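Long-range contacts in pectate lyase (Pectobacterium carotovorum, PDB 4U49), which probably cleaves polygalacturonate and methylated pectins by calcium-dependent elimination, acting within the chain and, unlike most pectate lyases, working well on highly methylated pectin: residues V47-R53 with K64-S70; A119-C124 with V135-I140; G285-N289 with F331-C337; D298-Y304 with N343-L347. All coordinates share one frame; numbering follows the deposited sequence.

The chain has two parts: a small N-terminal beta domain and the right-handed parallel beta-helix of the polysaccharide lyase 3 family. Contact 1 is a hairpin in the first. Contacts 2, 3 and 4 belong to the second. Contact 2 lies at the start of the beta-helix and contact 4 at its end, their centres about 33 Å apart on opposite sides of the chain's centre. Contacts 3 and 4 touch: Trp332 CH2 lies 3.3 Å from Tyr304 OH. Contact 1 comes within about 5 Å of contact 4, nearest atoms, without touching it. All four lie away from the calcium-binding site of Asp194, Ile195, Asn216 and Pro221, which holds no calcium in this chain.

Contact 1: V47-R53 with K64-S70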
# COMPACT_ATOMS: atom_id res chain seq x y z
N VAL A 47 8.06 -20.23 -4.82
CA VAL A 47 6.87 -21.08 -4.81
C VAL A 47 6.20 -21.12 -3.44
O VAL A 47 5.02 -21.45 -3.33
CB VAL A 47 7.19 -22.52 -5.26
CG1 VAL A 47 7.71 -22.52 -6.69
CG2 VAL A 47 8.20 -23.16 -4.32
N ARG A 48 6.95 -20.78 -2.39
CA ARG A 48 6.41 -20.78 -1.04
C ARG A 48 7.21 -19.84 -0.13
O ARG A 48 8.38 -19.57 -0.38
CB ARG A 48 6.43 -22.19 -0.46
CG ARG A 48 5.52 -22.38 0.75
CD ARG A 48 5.63 -23.78 1.33
NE ARG A 48 6.73 -23.92 2.27
CZ ARG A 48 7.75 -24.76 2.11
NH1 ARG A 48 7.81 -25.54 1.04
NH2 ARG A 48 8.71 -24.82 3.02
N GLN A 49 6.56 -19.34 0.91
CA GLN A 49 7.22 -18.50 1.90
C GLN A 49 6.83 -18.93 3.32
O GLN A 49 5.67 -19.24 3.58
CB GLN A 49 6.88 -17.03 1.68
CG GLN A 49 7.25 -16.52 0.30
CD GLN A 49 6.85 -15.07 0.09
OE1 GLN A 49 7.69 -14.17 0.16
NE2 GLN A 49 5.57 -14.85 -0.16
N ASP A 50 7.81 -18.95 4.22
CA ASP A 50 7.56 -19.38 5.60
C ASP A 50 7.86 -18.26 6.59
O ASP A 50 8.86 -17.56 6.46
CB ASP A 50 8.41 -20.61 5.95
CG ASP A 50 7.95 -21.86 5.23
OD1 ASP A 50 6.83 -21.87 4.68
OD2 ASP A 50 8.71 -22.85 5.23
N VAL A 51 7.00 -18.11 7.59
CA VAL A 51 7.18 -17.09 8.62
C VAL A 51 7.62 -17.69 9.95
O VAL A 51 6.97 -18.61 10.46
CB VAL A 51 5.89 -16.28 8.84
CG1 VAL A 51 6.09 -15.24 9.93
CG2 VAL A 51 5.44 -15.63 7.54
N TYR A 52 8.70 -17.16 10.51
CA TYR A 52 9.23 -17.65 11.79
C TYR A 52 9.22 -16.57 12.86
O TYR A 52 9.42 -15.39 12.57
CB TYR A 52 10.65 -18.19 11.61
CG TYR A 52 10.72 -19.49 10.85
CD1 TYR A 52 10.82 -20.70 11.51
CD2 TYR A 52 10.67 -19.51 9.46
CE1 TYR A 52 10.88 -21.90 10.82
CE2 TYR A 52 10.72 -20.70 8.76
CZ TYR A 52 10.83 -21.89 9.44
OH TYR A 52 10.89 -23.08 8.75
N ARG A 53 8.98 -16.99 14.10
CA ARG A 53 8.97 -16.09 15.24
C ARG A 53 9.76 -16.70 16.39
O ARG A 53 9.65 -17.89 16.66
CB ARG A 53 7.53 -15.80 15.67
CG ARG A 53 7.41 -14.88 16.87
CD ARG A 53 6.30 -15.36 17.79
NE ARG A 53 4.98 -15.02 17.28
CZ ARG A 53 3.86 -15.67 17.62
NH1 ARG A 53 3.91 -16.70 18.45
NH2 ARG A 53 2.70 -15.28 17.11
N LYS A 64 7.97 -21.83 13.39
CA LYS A 64 7.24 -21.47 12.18
C LYS A 64 5.78 -21.18 12.53
O LYS A 64 5.08 -22.06 13.04
CB LYS A 64 7.34 -22.58 11.14
CG LYS A 64 6.60 -22.34 9.84
CD LYS A 64 6.90 -23.44 8.82
CE LYS A 64 6.04 -23.33 7.57
NZ LYS A 64 6.35 -24.42 6.59
N ILE A 65 5.32 -19.96 12.28
CA ILE A 65 3.96 -19.58 12.65
C ILE A 65 3.04 -19.43 11.45
O ILE A 65 1.84 -19.22 11.61
CB ILE A 65 3.92 -18.27 13.47
CG1 ILE A 65 4.48 -17.10 12.65
CG2 ILE A 65 4.68 -18.43 14.78
CD1 ILE A 65 4.26 -15.73 13.28
N ALA A 66 3.59 -19.54 10.24
CA ALA A 66 2.78 -19.41 9.03
C ALA A 66 3.47 -19.94 7.78
O ALA A 66 4.69 -19.83 7.62
CB ALA A 66 2.39 -17.95 8.82
N GLU A 67 2.67 -20.51 6.89
CA GLU A 67 3.12 -20.94 5.58
C GLU A 67 2.30 -20.18 4.54
O GLU A 67 1.07 -20.25 4.56
CB GLU A 67 2.97 -22.45 5.43
CG GLU A 67 3.60 -23.02 4.18
CD GLU A 67 3.55 -24.53 4.15
OE1 GLU A 67 2.64 -25.09 3.51
OE2 GLU A 67 4.42 -25.16 4.79
N LEU A 68 2.98 -19.46 3.66
CA LEU A 68 2.31 -18.50 2.78
C LEU A 68 2.43 -18.84 1.30
O LEU A 68 3.26 -19.67 0.90
CB LEU A 68 2.85 -17.09 3.01
CG LEU A 68 2.85 -16.55 4.44
CD1 LEU A 68 3.37 -15.11 4.46
CD2 LEU A 68 1.46 -16.63 5.06
N ASN A 69 1.61 -18.19 0.48
CA ASN A 69 1.73 -18.32 -0.97
C ASN A 69 3.03 -17.68 -1.46
O ASN A 69 3.86 -17.24 -0.67
CB ASN A 69 0.52 -17.69 -1.68
CG ASN A 69 0.36 -16.20 -1.40
OD1 ASN A 69 1.32 -15.49 -1.13
ND2 ASN A 69 -0.88 -15.72 -1.49
N SER A 70 3.18 -17.62 -2.78
CA SER A 70 4.42 -17.14 -3.37
C SER A 70 4.45 -15.63 -3.54
O SER A 70 5.51 -15.04 -3.74
CB SER A 70 4.65 -17.82 -4.72
OG SER A 70 3.65 -17.45 -5.65
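Val51 packs against Ile65, Ala66 and Leu68 on the tight face of an antiparallel beta hairpin, strands 46-54 and 62-68. Its two methyls divide the work. Val51 CG1 is anti to the backbone N (chi1 179°) and meets Ile65 CG1 at 3.7 Å. Val51 CG2 points the other way along the strand and reaches Leu68 CD1, also at 3.7 Å. Leu37, Trp39 and Phe75 continue this apolar layer. Beneath it, Val51 N donates to Ala66 O at 2.9 Å, and Ile65 N donates to Val51 O. Ile65 and Ala66 both face Val51, a classic beta bulge. At one end Gln49 NE2 donates to Asn69 O (3.0 Å) and also to Asp72 O, while Gln49 OE1 accepts from Trp39.

The other face is polar and looser, with Lys64 and Glu67 exposed. Lys64 runs extended across it. Lys64 CB lies over one face of the Tyr52 ring, a CH-pi contact of 4.0 Å to the centroid. Lys64 NZ ends between Glu67 OE2 (2.7 Å) and Asp50 OD2 (3.1 Å, a weak bond). Arg48 grips the Asp50 carboxylate side-on, NE to OD1 and NH2 to OD2. Glu67 OE2 lies well out of the Arg48 guanidinium plane, so that long salt bridge is one of charge alone. Two cations thus alternate with two carboxylates, which probably keeps both acids ionised and offsets the like charges between neighbours.

Contact 2: A119-C124 with V135-I140; sequences AASPEC and VDCGGI
Ala120 and Ser121 run beside the edge of strand 134-136, at the N-terminal start of the parallel beta-helix, and a disulfide ties the two segments together. Ala120 comes first. Ala120 CB sits 3.2 Å from Cys137 O and 3.8 Å from Ile140 CG2. Ser121 N then donates to Asp136 O at 2.9 Å, a nearly straight bond (170° at the hydrogen). It is the one hydrogen bond between the segments. Ser121 CB rests on Val135 CG1. A chi1 of 165° swings Ser121 OG toward Glu123 N, from which it accepts, forming an ST turn. This sits within a type I beta turn from Ser121 to Cys124. Glu123 leans its CB toward Val135 CG2 and sends its carboxylate to Lys133.

The turn brings Cys124 back toward the strand. In segment 135-140 an Asx turn, Gly138 N to Asp136 OD1, is followed by a type I' turn from Cys137 to Ile140. Asp136 OD1 also accepts from Asn166, on the next coil. Ile140 CD1 touches Cys124 CB. Cys124 SG bonds to Cys137 SG with a chi3 of -89°, and the same Cys124 SG presses on Val135 CG1 at 3.4 Å.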
# COMPACT_ATOMS: atom_id res chain seq x y z
N ALA A 119 24.42 0.59 4.57
CA ALA A 119 23.60 -0.38 3.85
C ALA A 119 22.62 0.34 2.92
O ALA A 119 22.27 -0.15 1.85
CB ALA A 119 22.87 -1.27 4.81
N ALA A 120 22.18 1.53 3.32
CA ALA A 120 21.21 2.29 2.54
C ALA A 120 21.90 2.99 1.39
O ALA A 120 23.03 3.46 1.53
CB ALA A 120 20.48 3.31 3.43
N SER A 121 21.22 3.05 0.24
CA SER A 121 21.71 3.80 -0.91
C SER A 121 21.87 5.27 -0.56
O SER A 121 21.06 5.82 0.18
CB SER A 121 20.77 3.65 -2.11
OG SER A 121 21.03 4.63 -3.10
N PRO A 122 22.93 5.91 -1.07
CA PRO A 122 23.19 7.33 -0.79
C PRO A 122 22.07 8.25 -1.28
O PRO A 122 21.92 9.36 -0.77
CB PRO A 122 24.49 7.61 -1.55
CG PRO A 122 24.62 6.51 -2.55
CD PRO A 122 24.00 5.32 -1.90
N GLU A 123 21.27 7.78 -2.23
CA GLU A 123 20.18 8.58 -2.77
C GLU A 123 18.94 8.53 -1.88
O GLU A 123 18.00 9.29 -2.08
CB GLU A 123 19.84 8.14 -4.19
CG GLU A 123 20.95 8.43 -5.20
CD GLU A 123 20.50 8.23 -6.64
OE1 GLU A 123 19.42 8.75 -7.01
OE2 GLU A 123 21.23 7.56 -7.40
N CYS A 124 18.95 7.63 -0.90
CA CYS A 124 17.85 7.55 0.07
C CYS A 124 17.88 8.72 1.05
O CYS A 124 18.33 8.58 2.18
CB CYS A 124 17.91 6.24 0.85
SG CYS A 124 17.12 4.85 0.03
N VAL A 135 16.40 2.00 -6.03
CA VAL A 135 17.14 2.42 -4.84
C VAL A 135 16.66 1.67 -3.59
O VAL A 135 15.47 1.62 -3.31
CB VAL A 135 17.01 3.94 -4.64
CG1 VAL A 135 17.48 4.34 -3.28
CG2 VAL A 135 17.80 4.68 -5.72
N ASP A 136 17.61 1.08 -2.87
CA ASP A 136 17.33 0.30 -1.67
C ASP A 136 17.68 1.12 -0.43
O ASP A 136 18.85 1.39 -0.16
CB ASP A 136 18.13 -1.01 -1.69
CG ASP A 136 17.70 -2.00 -0.62
OD1 ASP A 136 17.07 -1.60 0.38
OD2 ASP A 136 18.00 -3.21 -0.78
N CYS A 137 16.66 1.50 0.34
CA CYS A 137 16.87 2.35 1.50
C CYS A 137 17.27 1.57 2.75
O CYS A 137 17.48 2.15 3.81
CB CYS A 137 15.62 3.18 1.78
SG CYS A 137 15.21 4.31 0.44
N GLY A 138 17.36 0.25 2.62
CA GLY A 138 17.89 -0.59 3.68
C GLY A 138 17.16 -0.51 5.00
O GLY A 138 17.72 -0.83 6.05
N GLY A 139 15.90 -0.09 4.96
CA GLY A 139 15.07 -0.05 6.15
C GLY A 139 15.19 1.20 7.00
O GLY A 139 14.66 1.24 8.11
N ILE A 140 15.89 2.22 6.51
CA ILE A 140 16.02 3.45 7.28
C ILE A 140 14.70 4.20 7.33
O ILE A 140 13.77 3.88 6.59
CB ILE A 140 17.11 4.39 6.72
CG1 ILE A 140 16.69 4.95 5.36
CG2 ILE A 140 18.46 3.69 6.66
CD1 ILE A 140 17.53 6.12 4.89

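Contact 3: G285-N289 with F331-C337; sequences GVNRN and FWDTKNC
The C-terminal end of strand 282-287 in the parallel beta-helix meets here the loop that joins strands 327-330 and 337-338. Val286 and Arg288 carry the contact from segment 285-289. Val286 CG2 touches Asn336 CB and Cys337 SG, each at 4.0 Å. That sulfur belongs to the disulfide with Cys312, on the neighbouring strand 312-315.

Just past the strand, Arg288 starts out extended (chi1 176°) and bends at chi3, which takes NH2 to the Phe331 ring. Arg288 CG passes Asn336 OD1 at 3.5 Å. Arg288 NH2 comes 3.5 Å from Phe331 CZ, and the ring lies at the edge of the guanidinium. The two planes are 81° apart, so the groups do not stack. The charge is met elsewhere: Arg288 NE pairs with Glu314 OE2, and Tyr328 makes a cation-pi contact.

The loop is held by its own bonds. Thr334 OG1 accepts from Cys337 N at 2.9 Å, an ST motif, and Thr334 N donates to Cys337 O. Thr334 OG1 also bonds Glu314 OE1. Lys335 curls at chi4 so that Lys335 NZ donates to Asn336 OD1 (2.7 Å), and the same NZ lies 3.2 Å from Arg288 O. Asn336 is buried, and its ND2 donates to Asp292 O.

Both ends of the Asn336 amide are therefore engaged, which should fix its flip. Glu314 receives one bond from each segment and links them through its carboxylate, and its negative charge probably offsets the positive charge of Arg288.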
# COMPACT_ATOMS: atom_id res chain seq x y z
N GLY A 285 -13.45 4.30 -5.77
CA GLY A 285 -14.50 5.05 -6.44
C GLY A 285 -14.08 5.37 -7.86
O GLY A 285 -13.01 5.93 -8.09
N VAL A 286 -14.94 5.03 -8.82
CA VAL A 286 -14.62 5.21 -10.23
C VAL A 286 -15.66 6.06 -10.95
O VAL A 286 -16.85 6.00 -10.63
CB VAL A 286 -14.50 3.85 -10.96
CG1 VAL A 286 -13.28 3.09 -10.45
CG2 VAL A 286 -15.77 3.03 -10.77
N ASN A 287 -15.21 6.86 -11.91
CA ASN A 287 -16.12 7.61 -12.77
C ASN A 287 -16.60 6.76 -13.94
O ASN A 287 -15.82 6.45 -14.84
CB ASN A 287 -15.45 8.88 -13.30
CG ASN A 287 -15.17 9.88 -12.20
OD1 ASN A 287 -16.00 10.10 -11.33
ND2 ASN A 287 -13.98 10.48 -12.23
N ARG A 288 -17.87 6.39 -13.91
CA ARG A 288 -18.46 5.51 -14.92
C ARG A 288 -18.31 6.05 -16.33
O ARG A 288 -17.99 5.31 -17.26
CB ARG A 288 -19.94 5.27 -14.61
CG ARG A 288 -20.67 4.44 -15.66
CD ARG A 288 -22.18 4.48 -15.44
NE ARG A 288 -22.58 3.80 -14.21
CZ ARG A 288 -23.80 3.84 -13.70
NH1 ARG A 288 -24.75 4.54 -14.30
NH2 ARG A 288 -24.08 3.18 -12.58
N ASN A 289 -18.52 7.36 -16.49
CA ASN A 289 -18.53 7.97 -17.81
C ASN A 289 -17.14 8.23 -18.39
O ASN A 289 -17.00 8.39 -19.60
CB ASN A 289 -19.32 9.29 -17.76
CG ASN A 289 -18.80 10.26 -16.71
OD1 ASN A 289 -18.51 9.86 -15.58
ND2 ASN A 289 -18.70 11.53 -17.07
N PHE A 331 -21.16 -1.38 -6.97
CA PHE A 331 -21.41 -2.28 -8.09
C PHE A 331 -20.41 -3.42 -8.16
O PHE A 331 -19.27 -3.29 -7.72
CB PHE A 331 -21.41 -1.51 -9.40
CG PHE A 331 -22.56 -0.56 -9.54
CD1 PHE A 331 -23.75 -0.97 -10.13
CD2 PHE A 331 -22.47 0.74 -9.07
CE1 PHE A 331 -24.81 -0.10 -10.26
CE2 PHE A 331 -23.53 1.61 -9.19
CZ PHE A 331 -24.70 1.19 -9.78
N TRP A 332 -20.86 -4.53 -8.74
CA TRP A 332 -20.04 -5.72 -8.95
C TRP A 332 -20.15 -6.19 -10.39
O TRP A 332 -21.22 -6.09 -11.00
CB TRP A 332 -20.47 -6.85 -8.01
CG TRP A 332 -20.57 -6.45 -6.57
CD1 TRP A 332 -21.65 -5.87 -5.96
CD2 TRP A 332 -19.57 -6.61 -5.57
NE1 TRP A 332 -21.37 -5.65 -4.63
CE2 TRP A 332 -20.10 -6.09 -4.36
CE3 TRP A 332 -18.27 -7.13 -5.56
CZ2 TRP A 332 -19.38 -6.09 -3.17
CZ3 TRP A 332 -17.56 -7.12 -4.37
CH2 TRP A 332 -18.12 -6.61 -3.20
N ASP A 333 -19.04 -6.69 -10.94
CA ASP A 333 -19.02 -7.29 -12.27
C ASP A 333 -19.57 -6.37 -13.36
O ASP A 333 -20.33 -6.81 -14.23
CB ASP A 333 -19.81 -8.61 -12.26
CG ASP A 333 -19.24 -9.61 -11.29
OD1 ASP A 333 -18.02 -9.88 -11.35
OD2 ASP A 333 -20.01 -10.12 -10.44
N THR A 334 -19.18 -5.10 -13.32
CA THR A 334 -19.55 -4.15 -14.36
C THR A 334 -18.31 -3.74 -15.14
O THR A 334 -17.19 -4.12 -14.78
CB THR A 334 -20.22 -2.90 -13.78
OG1 THR A 334 -19.29 -2.22 -12.92
CG2 THR A 334 -21.47 -3.27 -12.99
N LYS A 335 -18.50 -2.95 -16.19
CA LYS A 335 -17.38 -2.53 -17.03
C LYS A 335 -16.39 -1.66 -16.25
O LYS A 335 -15.20 -1.67 -16.53
CB LYS A 335 -17.88 -1.78 -18.28
CG LYS A 335 -18.63 -0.49 -18.00
CD LYS A 335 -19.11 0.16 -19.29
CE LYS A 335 -19.87 1.45 -19.03
NZ LYS A 335 -19.00 2.52 -18.45
N ASN A 336 -16.89 -0.94 -15.25
CA ASN A 336 -16.03 -0.07 -14.44
C ASN A 336 -15.62 -0.72 -13.12
O ASN A 336 -14.56 -0.41 -12.57
CB ASN A 336 -16.74 1.26 -14.17
CG ASN A 336 -17.08 2.01 -15.44
OD1 ASN A 336 -18.21 1.97 -15.91
ND2 ASN A 336 -16.09 2.71 -16.00
N CYS A 337 -16.45 -1.61 -12.60
CA CYS A 337 -16.12 -2.31 -11.37
C CYS A 337 -15.87 -3.79 -11.67
O CYS A 337 -16.76 -4.63 -11.52
CB CYS A 337 -17.23 -2.15 -10.33
SG CYS A 337 -17.36 -0.46 -9.67

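Contact 4: D298-Y304 with N343-L347; sequences DLRIKGY and NVKPL
Asn343 opens the pairing with Leu299: Asn343 O takes the N-H of Leu299 N at 2.9 Å. The Asn343 side chain turns elsewhere, OD1 to Ser340 N and ND2 to Arg297 O. Val344 comes next, in parallel register with Leu299. With chi1 at -171°, Val344 CG1 stands over the centre of one face of the Tyr304 ring. This CH-pi contact puts Val344 CG1 3.6 Å from the centroid of the Tyr304 ring and only 10° off the ring normal. The same methyl also reaches Leu299 CD2 and Ile301 CD1, both more than 4 Å away.

Here the last strand of the chain, 344-345, lies alongside strand 294-301 of the parallel beta-helix. On the far side of strand 294-301 is strand 274-277 of the preceding coil.

Lys345 pairs with Arg300 and continues the parallel pattern. Lys345 N donates to Leu299 O at 3.0 Å, and Lys345 O accepts from Ile301 N at 3.1 Å. Arg300 turns its guanidinium away toward Asp298, whose OD1 lies over one face of it.

Pro346 follows, with Tyr304 CB 3.7 Å from Pro346 CA. A type II turn from Ile301 to Tyr304 folds the first segment back over it. Leu347, the C-terminal residue, lays its CB against Ile301 O at 3.5 Å. The terminal oxygen Leu347 OXT accepts from Gly303 N, inside that turn, at 2.7 Å and 166° at the hydrogen.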
# COMPACT_ATOMS: atom_id res chain seq x y z
N ASP A 298 -8.02 -9.92 -4.88
CA ASP A 298 -7.84 -10.60 -3.60
C ASP A 298 -7.80 -9.58 -2.46
O ASP A 298 -6.73 -9.22 -1.96
CB ASP A 298 -6.56 -11.45 -3.63
CG ASP A 298 -6.25 -12.12 -2.30
OD1 ASP A 298 -7.15 -12.25 -1.46
OD2 ASP A 298 -5.08 -12.52 -2.12
N LEU A 299 -8.97 -9.12 -2.06
CA LEU A 299 -9.08 -8.12 -1.01
C LEU A 299 -9.57 -8.72 0.29
O LEU A 299 -10.62 -9.36 0.33
CB LEU A 299 -10.01 -6.99 -1.47
CG LEU A 299 -10.20 -5.80 -0.53
CD1 LEU A 299 -8.87 -5.12 -0.24
CD2 LEU A 299 -11.20 -4.82 -1.12
N ARG A 300 -8.80 -8.52 1.36
CA ARG A 300 -9.18 -9.01 2.68
C ARG A 300 -9.48 -7.83 3.61
O ARG A 300 -8.66 -6.93 3.75
CB ARG A 300 -8.08 -9.87 3.29
CG ARG A 300 -7.44 -10.87 2.33
CD ARG A 300 -6.07 -11.29 2.84
NE ARG A 300 -5.36 -12.21 1.95
CZ ARG A 300 -4.71 -11.84 0.85
NH1 ARG A 300 -4.69 -10.57 0.48
NH2 ARG A 300 -4.09 -12.75 0.11
N ILE A 301 -10.65 -7.83 4.23
CA ILE A 301 -11.05 -6.72 5.09
C ILE A 301 -11.53 -7.23 6.44
O ILE A 301 -12.33 -8.17 6.52
CB ILE A 301 -12.16 -5.87 4.43
CG1 ILE A 301 -11.69 -5.33 3.08
CG2 ILE A 301 -12.56 -4.72 5.34
CD1 ILE A 301 -12.74 -4.52 2.35
N LYS A 302 -11.05 -6.60 7.51
CA LYS A 302 -11.44 -6.99 8.87
C LYS A 302 -12.94 -6.80 9.09
O LYS A 302 -13.46 -5.70 8.91
CB LYS A 302 -10.65 -6.18 9.90
CG LYS A 302 -11.05 -6.48 11.34
CD LYS A 302 -10.27 -5.62 12.32
CE LYS A 302 -10.66 -5.93 13.76
NZ LYS A 302 -10.00 -5.02 14.73
N GLY A 303 -13.61 -7.88 9.47
CA GLY A 303 -15.04 -7.85 9.74
C GLY A 303 -15.87 -7.43 8.55
O GLY A 303 -16.86 -6.71 8.69
N TYR A 304 -15.47 -7.88 7.36
CA TYR A 304 -16.14 -7.45 6.14
C TYR A 304 -17.58 -7.93 6.03
O TYR A 304 -17.87 -9.11 6.25
CB TYR A 304 -15.37 -7.91 4.90
CG TYR A 304 -16.12 -7.62 3.62
CD1 TYR A 304 -16.25 -6.32 3.16
CD2 TYR A 304 -16.72 -8.64 2.89
CE1 TYR A 304 -16.94 -6.04 2.00
CE2 TYR A 304 -17.41 -8.37 1.73
CZ TYR A 304 -17.52 -7.07 1.29
OH TYR A 304 -18.22 -6.79 0.13
N ASN A 343 -14.20 -11.98 -4.72
CA ASN A 343 -12.89 -11.34 -4.64
C ASN A 343 -12.65 -10.63 -3.31
O ASN A 343 -11.54 -10.20 -3.02
CB ASN A 343 -12.71 -10.34 -5.79
CG ASN A 343 -12.67 -11.01 -7.15
OD1 ASN A 343 -13.51 -10.76 -8.00
ND2 ASN A 343 -11.68 -11.87 -7.35
N VAL A 344 -13.71 -10.50 -2.51
CA VAL A 344 -13.61 -9.81 -1.23
C VAL A 344 -14.02 -10.74 -0.10
O VAL A 344 -15.11 -11.31 -0.12
CB VAL A 344 -14.49 -8.54 -1.20
CG1 VAL A 344 -14.19 -7.73 0.04
CG2 VAL A 344 -14.25 -7.71 -2.46
N LYS A 345 -13.15 -10.89 0.89
CA LYS A 345 -13.38 -11.84 1.97
C LYS A 345 -13.09 -11.22 3.33
O LYS A 345 -12.21 -10.37 3.46
CB LYS A 345 -12.53 -13.10 1.76
CG LYS A 345 -12.85 -13.84 0.48
CD LYS A 345 -12.14 -15.18 0.40
CE LYS A 345 -12.51 -15.91 -0.88
NZ LYS A 345 -13.99 -16.07 -1.03
N PRO A 346 -13.85 -11.64 4.36
CA PRO A 346 -13.73 -11.08 5.70
C PRO A 346 -12.42 -11.42 6.40
O PRO A 346 -11.58 -12.12 5.84
CB PRO A 346 -14.91 -11.71 6.46
CG PRO A 346 -15.83 -12.21 5.39
CD PRO A 346 -14.94 -12.62 4.27
N LEU A 347 -12.27 -10.92 7.62
CA LEU A 347 -11.07 -11.13 8.41
C LEU A 347 -11.36 -10.81 9.87
O LEU A 347 -10.63 -11.18 10.79
CB LEU A 347 -9.92 -10.27 7.88
CG LEU A 347 -8.53 -10.49 8.46
CD1 LEU A 347 -8.12 -11.95 8.31
CD2 LEU A 347 -7.52 -9.58 7.79
OXT LEU A 347 -12.36 -10.16 10.18